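Local coordinates for type-2Ba cytolytic delta-endotoxin (Bacillus thuringiensis serovar israelensis, PDB 2RCI), which probably kills the larvae of dipteran insects by opening pores in the epithelial cell membrane of the midgut, at residues A[29-34]-A[52-57]. Numbering follows the deposited sequence.
Sequences NTFQGA and NGLPNA
L54 divides its two methyl groups between T30 and F31 of helix 21-31, both at loose van der Waals distance. L54 CD2 lies 4.2 Å from T30 CG2, a methyl-to-methyl contact in which the two side chains run past each other in opposite senses. L54 CD1 comes obliquely to the F31 ring, 4.3 Å from its CE1. The threonine torsion (chi1 -62°) sets CG2 opposite the backbone N and leaves OG1 beside that N, where the hydroxyl hydrogen-bonds to O of R26 in the same helix; the methyl is thus the branch that meets the leucine. Backbones stay well apart, with the CA atoms of T30 and L54 separated by 9.3 Å, so side chains alone bridge the gap. L54 directly follows helix 44-53 and begins the loop leading into strand 57-64, while I50 of that helix touches both T30 and F31. V189 of strand 177-192 is touched by both F31 and L54, which ties one of the two helix layers to the sheet in this alpha/beta toxin fold. With 95 Å² buried in total and no hydrogen bond across it, the contact is a small apolar one, probably held by dispersion and partial exclusion of water, F31 being its buried member.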
ATOM      1  N   ASN A  29       0.810  14.075   3.173  1.00 23.04           N
ATOM      2  CA  ASN A  29       1.860  14.665   4.020  1.00 23.58           C
ATOM      3  C   ASN A  29       1.745  14.248   5.488  1.00 23.41           C
ATOM      4  O   ASN A  29       2.748  13.955   6.138  1.00 23.82           O
ATOM      5  CB  ASN A  29       1.854  16.203   3.935  1.00 24.02           C
ATOM      6  CG  ASN A  29       2.513  16.730   2.675  1.00 23.84           C
ATOM      7  OD1 ASN A  29       3.134  15.980   1.920  1.00 27.94           O
ATOM      8  ND2 ASN A  29       2.397  18.041   2.450  1.00 23.14           N
ATOM      9  N   THR A  30       0.514  14.216   5.987  1.00 23.45           N
ATOM     10  CA  THR A  30       0.236  13.924   7.397  1.00 23.70           C
ATOM     11  C   THR A  30       0.681  12.499   7.754  1.00 22.65           C
ATOM     12  O   THR A  30       1.272  12.271   8.811  1.00 22.16           O
ATOM     13  CB  THR A  30      -1.252  14.156   7.720  1.00 23.41           C
ATOM     14  OG1 THR A  30      -1.565  15.533   7.489  1.00 26.32           O
ATOM     15  CG2 THR A  30      -1.559  13.843   9.178  1.00 27.12           C
ATOM     16  N   PHE A  31       0.430  11.558   6.846  1.00 22.10           N
ATOM     17  CA  PHE A  31       0.849  10.173   7.056  1.00 22.82           C
ATOM     18  C   PHE A  31       2.329   9.846   6.919  1.00 23.00           C
ATOM     19  O   PHE A  31       2.748   8.765   7.328  1.00 23.11           O
ATOM     20  CB  PHE A  31      -0.032   9.194   6.283  1.00 22.08           C
ATOM     21  CG  PHE A  31      -1.365   9.034   6.896  1.00 21.33           C
ATOM     22  CD1 PHE A  31      -2.451   9.764   6.426  1.00 20.37           C
ATOM     23  CD2 PHE A  31      -1.525   8.210   8.019  1.00 20.51           C
ATOM     24  CE1 PHE A  31      -3.694   9.650   7.055  1.00 23.82           C
ATOM     25  CE2 PHE A  31      -2.739   8.090   8.640  1.00 22.18           C
ATOM     26  CZ  PHE A  31      -3.838   8.796   8.161  1.00 23.23           C
ATOM     27  N   GLN A  32       3.126  10.767   6.380  1.00 23.78           N
ATOM     28  CA  GLN A  32       4.596  10.645   6.473  1.00 24.35           C
ATOM     29  C   GLN A  32       5.047  10.427   7.925  1.00 24.63           C
ATOM     30  O   GLN A  32       6.034   9.723   8.183  1.00 24.42           O
ATOM     31  CB  GLN A  32       5.302  11.865   5.875  1.00 25.41           C
ATOM     32  CG  GLN A  32       4.960  12.158   4.403  1.00 27.59           C
ATOM     33  CD  GLN A  32       5.341  11.034   3.440  1.00 31.82           C
ATOM     34  OE1 GLN A  32       6.210  10.193   3.737  1.00 33.34           O
ATOM     35  NE2 GLN A  32       4.694  11.022   2.266  1.00 31.49           N
ATOM     36  N   GLY A  33       4.291  11.004   8.860  1.00 23.77           N
ATOM     37  CA  GLY A  33       4.555  10.880  10.300  1.00 24.31           C
ATOM     38  C   GLY A  33       4.505   9.459  10.854  1.00 24.45           C
ATOM     39  O   GLY A  33       5.017   9.199  11.953  1.00 24.40           O
ATOM     40  N   ALA A  34       3.897   8.530  10.111  1.00 23.79           N
ATOM     41  CA  ALA A  34       3.870   7.115  10.542  1.00 23.79           C
ATOM     42  C   ALA A  34       5.099   6.280  10.121  1.00 24.58           C
ATOM     43  O   ALA A  34       5.184   5.082  10.437  1.00 25.73           O
ATOM     44  CB  ALA A  34       2.602   6.447  10.067  1.00 23.82           C
ATOM     45  N   ASN A  52      -6.610   9.299  14.374  1.00 23.93           N
ATOM     46  CA  ASN A  52      -7.356   9.797  15.531  1.00 23.67           C
ATOM     47  C   ASN A  52      -7.331  11.311  15.668  1.00 24.53           C
ATOM     48  O   ASN A  52      -8.284  11.912  16.206  1.00 25.49           O
ATOM     49  CB  ASN A  52      -6.799   9.204  16.850  1.00 23.36           C
ATOM     50  CG  ASN A  52      -7.770   9.378  18.027  1.00 22.35           C
ATOM     51  OD1 ASN A  52      -8.950   9.068  17.902  1.00 25.39           O
ATOM     52  ND2 ASN A  52      -7.260   9.859  19.176  1.00 21.87           N
ATOM     53  N   GLY A  53      -6.242  11.933  15.229  1.00 23.36           N
ATOM     54  CA  GLY A  53      -6.113  13.386  15.369  1.00 23.08           C
ATOM     55  C   GLY A  53      -6.773  14.175  14.257  1.00 22.97           C
ATOM     56  O   GLY A  53      -6.860  15.417  14.337  1.00 22.84           O
ATOM     57  N   LEU A  54      -7.237  13.493  13.212  1.00 22.09           N
ATOM     58  CA  LEU A  54      -7.757  14.221  12.052  1.00 22.51           C
ATOM     59  C   LEU A  54      -9.168  14.741  12.289  1.00 22.26           C
ATOM     60  O   LEU A  54     -10.008  14.000  12.805  1.00 20.99           O
ATOM     61  CB  LEU A  54      -7.734  13.350  10.798  1.00 22.06           C
ATOM     62  CG  LEU A  54      -6.376  12.993  10.191  1.00 22.32           C
ATOM     63  CD1 LEU A  54      -6.646  11.903   9.144  1.00 23.44           C
ATOM     64  CD2 LEU A  54      -5.678  14.207   9.537  1.00 23.50           C
ATOM     65  N   PRO A  55      -9.438  16.009  11.898  1.00 22.14           N
ATOM     66  CA  PRO A  55     -10.797  16.532  12.054  1.00 22.09           C
ATOM     67  C   PRO A  55     -11.784  15.913  11.067  1.00 22.13           C
ATOM     68  O   PRO A  55     -11.388  15.527   9.948  1.00 21.70           O
ATOM     69  CB  PRO A  55     -10.634  18.031  11.751  1.00 22.76           C
ATOM     70  CG  PRO A  55      -9.455  18.124  10.866  1.00 23.54           C
ATOM     71  CD  PRO A  55      -8.521  17.011  11.313  1.00 22.08           C
ATOM     72  N   ASN A  56     -13.054  15.823  11.465  1.00 21.29           N
ATOM     73  CA  ASN A  56     -14.114  15.384  10.546  1.00 21.78           C
ATOM     74  C   ASN A  56     -13.766  14.056   9.849  1.00 21.17           C
ATOM     75  O   ASN A  56     -13.984  13.908   8.653  1.00 20.16           O
ATOM     76  CB  ASN A  56     -14.350  16.465   9.482  1.00 21.66           C
ATOM     77  CG  ASN A  56     -14.629  17.838  10.091  1.00 23.94           C
ATOM     78  OD1 ASN A  56     -13.857  18.779   9.911  1.00 27.66           O
ATOM     79  ND2 ASN A  56     -15.729  17.942  10.826  1.00 22.65           N
ATOM     80  N   ALA A  57     -13.191  13.123  10.599  1.00 20.58           N
ATOM     81  CA  ALA A  57     -12.625  11.928   9.997  1.00 21.15           C
ATOM     82  C   ALA A  57     -13.035  10.669  10.749  1.00 21.61           C
ATOM     83  O   ALA A  57     -13.372  10.734  11.938  1.00 22.67           O
ATOM     84  CB  ALA A  57     -11.099  12.055   9.905  1.00 19.98           C
TER